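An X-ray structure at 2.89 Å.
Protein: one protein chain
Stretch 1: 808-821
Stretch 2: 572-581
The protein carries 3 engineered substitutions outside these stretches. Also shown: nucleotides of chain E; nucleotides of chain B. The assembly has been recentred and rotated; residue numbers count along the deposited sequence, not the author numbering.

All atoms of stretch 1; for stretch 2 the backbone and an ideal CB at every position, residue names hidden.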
ATOM      1  N   ASP A 808       3.260  -0.553 -13.706  1.00 31.63           N
ATOM      2  CA  ASP A 808       3.932  -1.544 -14.534  1.00 32.07           C
ATOM      3  C   ASP A 808       4.989  -2.293 -13.738  1.00 32.17           C
ATOM      4  O   ASP A 808       5.140  -3.513 -13.883  1.00 32.28           O
ATOM      5  CB  ASP A 808       4.553  -0.861 -15.750  1.00 32.73           C
ATOM      6  CG  ASP A 808       5.055  -1.850 -16.777  1.00 56.64           C
ATOM      7  OD1 ASP A 808       4.243  -2.674 -17.247  1.00 62.16           O
ATOM      8  OD2 ASP A 808       6.258  -1.800 -17.116  1.00 48.53           O
ATOM      9  N   ARG A 809       5.732  -1.577 -12.895  1.00 42.42           N
ATOM     10  CA  ARG A 809       6.717  -2.227 -12.044  1.00 32.32           C
ATOM     11  C   ARG A 809       6.056  -3.239 -11.122  1.00 31.84           C
ATOM     12  O   ARG A 809       6.560  -4.354 -10.948  1.00 32.00           O
ATOM     13  CB  ARG A 809       7.475  -1.173 -11.238  1.00 32.44           C
ATOM     14  CG  ARG A 809       8.203  -1.730 -10.041  1.00 32.43           C
ATOM     15  CD  ARG A 809       9.014  -0.668  -9.331  1.00 32.67           C
ATOM     16  NE  ARG A 809       9.317  -1.087  -7.967  1.00 46.41           N
ATOM     17  CZ  ARG A 809      10.351  -1.847  -7.629  1.00 50.60           C
ATOM     18  NH1 ARG A 809      10.536  -2.180  -6.359  1.00 58.00           N
ATOM     19  NH2 ARG A 809      11.202  -2.273  -8.556  1.00 33.33           N
ATOM     20  N   LEU A 810       4.907  -2.874 -10.549  1.00 31.30           N
ATOM     21  CA  LEU A 810       4.228  -3.744  -9.596  1.00 30.87           C
ATOM     22  C   LEU A 810       3.769  -5.043 -10.243  1.00 39.09           C
ATOM     23  O   LEU A 810       3.911  -6.122  -9.659  1.00 37.84           O
ATOM     24  CB  LEU A 810       3.030  -3.017  -8.998  1.00 30.36           C
ATOM     25  CG  LEU A 810       2.386  -3.755  -7.836  1.00 32.16           C
ATOM     26  CD1 LEU A 810       3.283  -3.630  -6.617  1.00 46.10           C
ATOM     27  CD2 LEU A 810       1.030  -3.167  -7.563  1.00 29.53           C
ATOM     28  N   LYS A 811       3.188  -4.956 -11.440  1.00 37.88           N
ATOM     29  CA  LYS A 811       2.640  -6.144 -12.077  1.00 31.07           C
ATOM     30  C   LYS A 811       3.745  -7.035 -12.625  1.00 33.66           C
ATOM     31  O   LYS A 811       3.624  -8.265 -12.609  1.00 38.96           O
ATOM     32  CB  LYS A 811       1.671  -5.740 -13.184  1.00 31.05           C
ATOM     33  CG  LYS A 811       0.453  -5.015 -12.684  1.00 30.49           C
ATOM     34  CD  LYS A 811      -0.379  -4.500 -13.836  1.00 30.56           C
ATOM     35  CE  LYS A 811      -1.663  -3.854 -13.346  1.00 30.03           C
ATOM     36  NZ  LYS A 811      -2.427  -3.258 -14.468  1.00 41.14           N
ATOM     37  N   LYS A 812       4.825  -6.434 -13.124  1.00 32.11           N
ATOM     38  CA  LYS A 812       5.929  -7.238 -13.633  1.00 33.20           C
ATOM     39  C   LYS A 812       6.718  -7.877 -12.499  1.00 34.13           C
ATOM     40  O   LYS A 812       7.266  -8.974 -12.669  1.00 36.27           O
ATOM     41  CB  LYS A 812       6.832  -6.380 -14.516  1.00 33.26           C
ATOM     42  CG  LYS A 812       6.178  -5.975 -15.827  1.00 33.45           C
ATOM     43  CD  LYS A 812       7.082  -5.087 -16.649  1.00 34.03           C
ATOM     44  CE  LYS A 812       6.519  -4.843 -18.035  1.00 35.58           C
ATOM     45  NZ  LYS A 812       7.454  -4.019 -18.848  1.00 42.93           N
ATOM     46  N   LEU A 813       6.780  -7.216 -11.340  1.00 40.16           N
ATOM     47  CA  LEU A 813       7.414  -7.811 -10.167  1.00 32.39           C
ATOM     48  C   LEU A 813       6.686  -9.078  -9.742  1.00 39.64           C
ATOM     49  O   LEU A 813       7.301 -10.138  -9.579  1.00 39.72           O
ATOM     50  CB  LEU A 813       7.430  -6.803  -9.021  1.00 32.05           C
ATOM     51  CG  LEU A 813       8.638  -6.733  -8.087  1.00 35.87           C
ATOM     52  CD1 LEU A 813       8.235  -5.988  -6.824  1.00 31.92           C
ATOM     53  CD2 LEU A 813       9.207  -8.108  -7.744  1.00 32.62           C
ATOM     54  N   ALA A 814       5.367  -8.981  -9.553  1.00 34.03           N
ATOM     55  CA  ALA A 814       4.589 -10.143  -9.141  1.00 31.57           C
ATOM     56  C   ALA A 814       4.654 -11.256 -10.182  1.00 46.87           C
ATOM     57  O   ALA A 814       4.743 -12.438  -9.832  1.00 42.87           O
ATOM     58  CB  ALA A 814       3.140  -9.736  -8.876  1.00 30.99           C
ATOM     59  N   ASP A 815       4.617 -10.904 -11.467  1.00 32.27           N
ATOM     60  CA  ASP A 815       4.661 -11.945 -12.483  1.00 32.81           C
ATOM     61  C   ASP A 815       6.007 -12.658 -12.481  1.00 39.87           C
ATOM     62  O   ASP A 815       6.061 -13.888 -12.595  1.00 44.47           O
ATOM     63  CB  ASP A 815       4.357 -11.361 -13.860  1.00 43.44           C
ATOM     64  CG  ASP A 815       4.332 -12.416 -14.941  1.00 42.74           C
ATOM     65  OD1 ASP A 815       3.329 -13.160 -15.039  1.00 49.01           O
ATOM     66  OD2 ASP A 815       5.328 -12.507 -15.686  1.00 40.85           O
ATOM     67  N   ARG A 816       7.102 -11.905 -12.334  1.00 36.74           N
ATOM     68  CA  ARG A 816       8.419 -12.529 -12.250  1.00 41.15           C
ATOM     69  C   ARG A 816       8.486 -13.514 -11.094  1.00 39.13           C
ATOM     70  O   ARG A 816       9.002 -14.628 -11.245  1.00 35.71           O
ATOM     71  CB  ARG A 816       9.509 -11.467 -12.102  1.00 42.48           C
ATOM     72  CG  ARG A 816      10.057 -10.952 -13.422  1.00 52.80           C
ATOM     73  CD  ARG A 816      11.565 -10.775 -13.368  1.00 46.97           C
ATOM     74  NE  ARG A 816      12.262 -12.051 -13.235  1.00 42.17           N
ATOM     75  CZ  ARG A 816      13.585 -12.181 -13.217  1.00 40.67           C
ATOM     76  NH1 ARG A 816      14.135 -13.379 -13.094  1.00 36.99           N
ATOM     77  NH2 ARG A 816      14.359 -11.109 -13.324  1.00 38.24           N
ATOM     78  N   ILE A 817       7.960 -13.124  -9.930  1.00 37.52           N
ATOM     79  CA  ILE A 817       7.991 -14.008  -8.770  1.00 33.56           C
ATOM     80  C   ILE A 817       7.190 -15.272  -9.047  1.00 33.72           C
ATOM     81  O   ILE A 817       7.611 -16.383  -8.703  1.00 40.96           O
ATOM     82  CB  ILE A 817       7.474 -13.267  -7.524  1.00 32.94           C
ATOM     83  CG1 ILE A 817       8.354 -12.051  -7.216  1.00 32.90           C
ATOM     84  CG2 ILE A 817       7.422 -14.209  -6.335  1.00 33.00           C
ATOM     85  CD1 ILE A 817       7.804 -11.152  -6.119  1.00 32.35           C
ATOM     86  N   ILE A 818       6.038 -15.127  -9.699  1.00 33.43           N
ATOM     87  CA  ILE A 818       5.167 -16.273  -9.927  1.00 33.60           C
ATOM     88  C   ILE A 818       5.736 -17.175 -11.011  1.00 34.38           C
ATOM     89  O   ILE A 818       5.746 -18.404 -10.873  1.00 34.84           O
ATOM     90  CB  ILE A 818       3.748 -15.788 -10.261  1.00 33.07           C
ATOM     91  CG1 ILE A 818       3.118 -15.209  -9.003  1.00 32.41           C
ATOM     92  CG2 ILE A 818       2.895 -16.911 -10.829  1.00 33.37           C
ATOM     93  CD1 ILE A 818       1.687 -14.931  -9.147  1.00 31.95           C
HETATM   94  N   MSE A 819       6.229 -16.589 -12.091  1.00 35.23           N
HETATM   95  CA  MSE A 819       6.854 -17.372 -13.143  1.00 36.06           C
HETATM   96  C   MSE A 819       8.043 -18.192 -12.635  1.00 37.87           C
HETATM   97  O   MSE A 819       8.232 -19.335 -13.048  1.00 47.76           O
HETATM   98  CB  MSE A 819       7.281 -16.456 -14.278  1.00 36.25           C
HETATM   99  CG  MSE A 819       6.099 -15.956 -15.076  1.00 46.98           C
HETATM  100 SE   MSE A 819       5.060 -17.439 -15.805  1.00 53.48          SE
HETATM  101  CE  MSE A 819       3.329 -16.529 -15.898  1.00 66.74           C
ATOM    102  N   GLU A 820       8.830 -17.606 -11.728  1.00 35.80           N
ATOM    103  CA  GLU A 820       9.930 -18.345 -11.115  1.00 36.32           C
ATOM    104  C   GLU A 820       9.417 -19.432 -10.181  1.00 44.15           C
ATOM    105  O   GLU A 820       9.937 -20.555 -10.180  1.00 45.65           O
ATOM    106  CB  GLU A 820      10.852 -17.386 -10.363  1.00 36.10           C
ATOM    107  CG  GLU A 820      12.173 -17.119 -11.067  1.00 45.80           C
ATOM    108  CD  GLU A 820      13.203 -18.198 -10.810  1.00 44.86           C
ATOM    109  OE1 GLU A 820      13.120 -18.854  -9.756  1.00 45.81           O
ATOM    110  OE2 GLU A 820      14.091 -18.397 -11.661  1.00 47.41           O
ATOM    111  N   ALA A 821       8.398 -19.117  -9.377  1.00 35.87           N
ATOM    112  CA  ALA A 821       7.831 -20.115  -8.476  1.00 35.69           C
ATOM    113  C   ALA A 821       7.299 -21.315  -9.248  1.00 41.20           C
ATOM    114  O   ALA A 821       7.518 -22.466  -8.851  1.00 51.00           O
ATOM    115  CB  ALA A 821       6.728 -19.487  -7.626  1.00 34.88           C
ATOM    116  N   UNK A 572      11.973  -9.218  -0.700  1.00 36.66           N
ATOM    117  CA  UNK A 572      11.760  -7.990  -1.451  1.00 33.06           C
ATOM    118  C   UNK A 572      12.771  -6.929  -1.040  1.00 37.01           C
ATOM    119  O   UNK A 572      13.177  -6.839   0.124  1.00 37.86           O
ATOM    120  CB  UNK A 572      10.334  -7.475  -1.245  1.00 33.06           C
ATOM    121  N   UNK A 573      13.169  -6.114  -2.011  1.00 37.24           N
ATOM    122  CA  UNK A 573      14.114  -5.046  -1.755  1.00 40.17           C
ATOM    123  C   UNK A 573      13.956  -3.941  -2.775  1.00 48.30           C
ATOM    124  O   UNK A 573      13.154  -4.030  -3.708  1.00 46.32           O
ATOM    125  CB  UNK A 573      15.548  -5.579  -1.765  1.00 40.17           C
ATOM    126  N   UNK A 574      14.742  -2.884  -2.578  1.00 51.76           N
ATOM    127  CA  UNK A 574      14.766  -1.748  -3.490  1.00 40.64           C
ATOM    128  C   UNK A 574      15.860  -1.891  -4.540  1.00 37.14           C
ATOM    129  O   UNK A 574      15.618  -1.650  -5.726  1.00 42.87           O
ATOM    130  CB  UNK A 574      14.961  -0.448  -2.708  1.00 40.64           C
ATOM    131  N   UNK A 575      17.066  -2.277  -4.113  1.00 39.01           N
ATOM    132  CA  UNK A 575      18.161  -2.497  -5.054  1.00 36.48           C
ATOM    133  C   UNK A 575      17.847  -3.650  -5.999  1.00 41.01           C
ATOM    134  O   UNK A 575      17.947  -3.512  -7.224  1.00 44.91           O
ATOM    135  CB  UNK A 575      19.464  -2.774  -4.301  1.00 36.48           C
ATOM    136  N   UNK A 576      17.487  -4.803  -5.442  1.00 35.71           N
ATOM    137  CA  UNK A 576      16.968  -5.929  -6.208  1.00 46.44           C
ATOM    138  C   UNK A 576      15.522  -6.155  -5.796  1.00 40.69           C
ATOM    139  O   UNK A 576      15.230  -6.303  -4.604  1.00 44.27           O
ATOM    140  CB  UNK A 576      17.808  -7.189  -5.990  1.00 46.44           C
ATOM    141  N   UNK A 577      14.621  -6.172  -6.779  1.00 35.02           N
ATOM    142  CA  UNK A 577      13.200  -6.241  -6.462  1.00 33.89           C
ATOM    143  C   UNK A 577      12.871  -7.502  -5.675  1.00 33.74           C
ATOM    144  O   UNK A 577      12.092  -7.457  -4.715  1.00 44.95           O
ATOM    145  CB  UNK A 577      12.366  -6.189  -7.744  1.00 33.89           C
ATOM    146  N   UNK A 578      13.472  -8.630  -6.045  1.00 34.16           N
ATOM    147  CA  UNK A 578      13.171  -9.894  -5.389  1.00 34.13           C
ATOM    148  C   UNK A 578      14.395 -10.793  -5.421  1.00 47.63           C
ATOM    149  O   UNK A 578      15.044 -10.924  -6.461  1.00 49.00           O
ATOM    150  CB  UNK A 578      11.978 -10.584  -6.054  1.00 34.13           C
ATOM    151  N   UNK A 579      14.698 -11.405  -4.279  1.00 34.93           N
ATOM    152  CA  UNK A 579      15.751 -12.403  -4.158  1.00 35.58           C
ATOM    153  C   UNK A 579      15.125 -13.670  -3.597  1.00 35.55           C
ATOM    154  O   UNK A 579      14.488 -13.636  -2.538  1.00 35.20           O
ATOM    155  CB  UNK A 579      16.897 -11.909  -3.273  1.00 35.58           C
ATOM    156  N   UNK A 580      15.289 -14.777  -4.311  1.00 35.98           N
ATOM    157  CA  UNK A 580      14.553 -15.995  -4.014  1.00 35.99           C
ATOM    158  C   UNK A 580      15.532 -17.126  -3.751  1.00 36.75           C
ATOM    159  O   UNK A 580      16.689 -17.095  -4.175  1.00 37.30           O
ATOM    160  CB  UNK A 580      13.604 -16.355  -5.159  1.00 35.99           C
ATOM    161  N   UNK A 581      15.049 -18.131  -3.028  1.00 36.84           N
ATOM    162  CA  UNK A 581      15.778 -19.376  -2.843  1.00 37.61           C
ATOM    163  C   UNK A 581      14.756 -20.493  -2.727  1.00 37.64           C
ATOM    164  O   UNK A 581      13.780 -20.363  -1.983  1.00 37.14           O
ATOM    165  CB  UNK A 581      16.687 -19.321  -1.614  1.00 37.61           C
TER
ATOM    166  P    DT E   6      17.185  -2.644   0.474  1.00 63.64           P
ATOM    167  OP1  DT E   6      17.103  -2.857  -0.990  1.00 52.18           O
ATOM    168  OP2  DT E   6      17.904  -3.622   1.319  1.00 68.93           O
ATOM    169  O5'  DT E   6      17.815  -1.202   0.746  1.00 54.42           O
ATOM    170  C5'  DT E   6      17.218  -0.053   0.174  1.00 35.68           C
ATOM    171  C4'  DT E   6      17.756   1.206   0.821  1.00 40.76           C
ATOM    172  O4'  DT E   6      17.617   1.108   2.260  1.00 47.77           O
ATOM    173  C3'  DT E   6      19.231   1.475   0.543  1.00 46.98           C
ATOM    174  O3'  DT E   6      19.399   2.779   0.035  1.00 57.01           O
ATOM    175  C2'  DT E   6      19.916   1.305   1.895  1.00 58.34           C
ATOM    176  C1'  DT E   6      18.790   1.557   2.882  1.00 48.90           C
ATOM    177  N1   DT E   6      18.966   0.800   4.140  1.00 57.42           N
ATOM    178  C2   DT E   6      19.270   1.475   5.295  1.00 62.55           C
ATOM    179  O2   DT E   6      19.384   2.686   5.348  1.00 70.36           O
ATOM    180  N3   DT E   6      19.425   0.678   6.397  1.00 56.35           N
ATOM    181  C4   DT E   6      19.319  -0.700   6.454  1.00 55.62           C
ATOM    182  O4   DT E   6      19.476  -1.327   7.495  1.00 65.84           O
ATOM    183  C5   DT E   6      19.009  -1.347   5.202  1.00 57.08           C
ATOM    184  C7   DT E   6      18.868  -2.838   5.137  1.00 57.05           C
ATOM    185  C6   DT E   6      18.854  -0.575   4.118  1.00 56.93           C
ATOM    186  P     A B  91       5.873 -10.907 -20.436  1.00 39.66           P
ATOM    187  OP1   A B  91       6.229 -12.149 -19.697  1.00 42.36           O
ATOM    188  OP2   A B  91       5.360 -10.978 -21.827  1.00 36.70           O
ATOM    189  O5'   A B  91       4.835 -10.112 -19.532  1.00 35.16           O
ATOM    190  C5'   A B  91       5.081  -9.979 -18.146  1.00 34.58           C
ATOM    191  C4'   A B  91       4.315  -8.834 -17.543  1.00 37.59           C
ATOM    192  O4'   A B  91       4.551  -7.617 -18.294  1.00 34.06           O
ATOM    193  C3'   A B  91       2.807  -8.971 -17.546  1.00 33.38           C
ATOM    194  O3'   A B  91       2.337  -9.820 -16.517  1.00 38.01           O
ATOM    195  C2'   A B  91       2.355  -7.529 -17.402  1.00 43.44           C
ATOM    196  O2'   A B  91       2.519  -7.093 -16.062  1.00 39.92           O
ATOM    197  C1'   A B  91       3.394  -6.809 -18.261  1.00 47.72           C
ATOM    198  N9    A B  91       2.924  -6.589 -19.643  1.00 41.80           N
ATOM    199  C8    A B  91       3.269  -7.271 -20.783  1.00 38.76           C
ATOM    200  N7    A B  91       2.674  -6.813 -21.859  1.00 46.70           N
ATOM    201  C5    A B  91       1.886  -5.764 -21.399  1.00 36.36           C
ATOM    202  C6    A B  91       1.008  -4.867 -22.041  1.00 34.39           C
ATOM    203  N6    A B  91       0.751  -4.870 -23.349  1.00 35.02           N
ATOM    204  N1    A B  91       0.388  -3.942 -21.280  1.00 37.20           N
ATOM    205  C2    A B  91       0.632  -3.922 -19.968  1.00 33.18           C
ATOM    206  N3    A B  91       1.430  -4.706 -19.250  1.00 34.29           N
ATOM    207  C4    A B  91       2.035  -5.616 -20.034  1.00 39.39           C
ATOM    208  P     G B   9      20.908 -23.670 -13.183  1.00 51.20           P
ATOM    209  OP1   G B   9      19.555 -24.137 -13.570  1.00 43.98           O
ATOM    210  OP2   G B   9      22.047 -24.624 -13.162  1.00 46.72           O
ATOM    211  O5'   G B   9      21.302 -22.464 -14.146  1.00 44.21           O
ATOM    212  C5'   G B   9      20.366 -21.443 -14.478  1.00 43.38           C
ATOM    213  C4'   G B   9      21.054 -20.290 -15.166  1.00 43.49           C
ATOM    214  O4'   G B   9      20.068 -19.374 -15.722  1.00 42.82           O
ATOM    215  C3'   G B   9      21.971 -19.449 -14.276  1.00 44.62           C
ATOM    216  O3'   G B   9      23.146 -19.104 -14.998  1.00 44.04           O
ATOM    217  C2'   G B   9      21.144 -18.191 -14.021  1.00 43.14           C
ATOM    218  O2'   G B   9      21.901 -17.035 -13.739  1.00 45.06           O
ATOM    219  C1'   G B   9      20.387 -18.057 -15.334  1.00 42.30           C
ATOM    220  N9    G B   9      19.158 -17.270 -15.232  1.00 44.18           N
ATOM    221  C8    G B   9      18.903 -16.090 -15.887  1.00 44.23           C
ATOM    222  N7    G B   9      17.737 -15.587 -15.598  1.00 46.11           N
ATOM    223  C5    G B   9      17.196 -16.487 -14.689  1.00 44.20           C
ATOM    224  C6    G B   9      15.945 -16.467 -14.026  1.00 39.06           C
ATOM    225  O6    G B   9      15.042 -15.628 -14.110  1.00 56.25           O
ATOM    226  N1    G B   9      15.790 -17.566 -13.194  1.00 39.09           N
ATOM    227  C2    G B   9      16.714 -18.560 -13.014  1.00 39.83           C
ATOM    228  N2    G B   9      16.355 -19.528 -12.157  1.00 39.77           N
ATOM    229  N3    G B   9      17.888 -18.596 -13.625  1.00 48.63           N
ATOM    230  C4    G B   9      18.060 -17.532 -14.443  1.00 45.99           C

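Stretch 1 is a continuous helix that turns Arg809, Leu813 and Glu820 toward stretch 2, with the end of Ile817 also reaching it, so the partner meets a guanidinium at one end, aliphatic groups in the middle and a carboxylate at the other.

At position 572 the CA-to-CB bond points sideways and the ideal CB has no atom of the helix within 5.5 Å. A short side chain would fall short, whereas a longer apolar one could reach the end of Ile817. The residue is Leu572, and its CD2 lies 4.1 Å from CD1 of Ile817.

Position 573 has phi/psi of -155/177, and an ideal CB would sit 3.0 Å from the carbonyl O of 576, too close for a carbon. Glycine is therefore strongly favoured, and Gly573 is found. Its N donates to the carbonyl O of 577 (3.2 Å).

The CB of 574 points away from the helix, and that of 575 is out of its reach, so stretch 1 restricts neither. The backbone N atoms of 574 and 575 donate to OP1 of DT6 at 2.8 and 3.2 Å. Many side chains would suit 574, and a basic one would suit 575 beside the phosphate. The residues are Leu574 and Arg575, whose guanidinium has O5' of DT6 over one face.

Position 576 also points away, leaving the choice open to many residues; Thr576 donates from OG1 to the side chain of 579.

Position 577 points toward the helix, its ideal CB 3.7 Å from CD2 of Leu813 and 4.2 Å from NH2 of Arg809. A small residue with an acceptor suits this site, serine foremost, with threonine or asparagine conceivable. The deposited Ser577, chi1 m, receives a hydrogen bond from NH2 of Arg809 to its OG (2.9 Å), near the guanidinium plane, while its CB packs on Leu813.

At 578 the ideal CB lies 4.1 Å from both CG1 of Ile817 and CD2 of Leu813, a setting for a small apolar group. Ala578 supplies a methyl that touches both.

Position 579 is out of the helix's reach, so stretch 1 leaves the choice open; OG of Ser579 accepts from OG1 of Thr576 (3.1 Å).

Position 580 returns toward the helix, with OE1 of Glu820 5.3 Å from the ideal CB. A polar or basic chain might answer the carboxylate; a medium aliphatic one could also span the gap. Ile580 does the latter, its CD1 3.4 Å from OE1 of Glu820.

Position 581 points away, so many residues would suit; Ser581 hydrogen-bonds elsewhere in the structure.

Stretch 2 (572-581) LGLRTSASIS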
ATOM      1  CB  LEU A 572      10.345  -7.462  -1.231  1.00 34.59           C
ATOM      2  CG  LEU A 572       9.195  -8.396  -1.603  1.00 36.04           C
ATOM      3  CD1 LEU A 572       7.868  -7.804  -1.156  1.00 36.40           C
ATOM      4  CD2 LEU A 572       9.196  -8.675  -3.100  1.00 34.58           C
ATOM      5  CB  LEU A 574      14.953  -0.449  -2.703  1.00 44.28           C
ATOM      6  CG  LEU A 574      13.764  -0.086  -1.817  1.00 46.92           C
ATOM      7  CD1 LEU A 574      13.930   1.299  -1.216  1.00 58.81           C
ATOM      8  CD2 LEU A 574      12.534  -0.152  -2.669  1.00 53.12           C
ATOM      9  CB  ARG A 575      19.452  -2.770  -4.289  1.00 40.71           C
ATOM     10  CG  ARG A 575      19.842  -1.681  -3.323  1.00 49.23           C
ATOM     11  CD  ARG A 575      20.392  -2.291  -2.057  1.00 62.20           C
ATOM     12  NE  ARG A 575      21.087  -1.318  -1.225  1.00 61.03           N
ATOM     13  CZ  ARG A 575      21.560  -1.589  -0.015  1.00 74.75           C
ATOM     14  NH1 ARG A 575      21.401  -2.802   0.498  1.00 72.03           N
ATOM     15  NH2 ARG A 575      22.187  -0.652   0.682  1.00 81.56           N
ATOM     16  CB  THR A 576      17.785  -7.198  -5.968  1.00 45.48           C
ATOM     17  OG1 THR A 576      17.555  -7.667  -4.633  1.00 65.16           O
ATOM     18  CG2 THR A 576      19.256  -6.912  -6.149  1.00 36.76           C
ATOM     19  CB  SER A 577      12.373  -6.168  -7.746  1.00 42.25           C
ATOM     20  OG  SER A 577      12.516  -4.900  -8.365  1.00 50.37           O
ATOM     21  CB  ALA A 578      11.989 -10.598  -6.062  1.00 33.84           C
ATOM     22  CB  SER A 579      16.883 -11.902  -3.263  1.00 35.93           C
ATOM     23  OG  SER A 579      17.265 -10.592  -3.639  1.00 35.90           O
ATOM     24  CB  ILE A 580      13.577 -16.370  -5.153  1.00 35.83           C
ATOM     25  CG1 ILE A 580      14.342 -16.831  -6.399  1.00 36.48           C
ATOM     26  CG2 ILE A 580      12.674 -15.193  -5.494  1.00 35.13           C
ATOM     27  CD1 ILE A 580      14.350 -18.334  -6.592  1.00 37.05           C
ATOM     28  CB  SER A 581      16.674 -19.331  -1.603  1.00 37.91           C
ATOM     29  OG  SER A 581      15.924 -18.975  -0.462  1.00 63.62           O
TER
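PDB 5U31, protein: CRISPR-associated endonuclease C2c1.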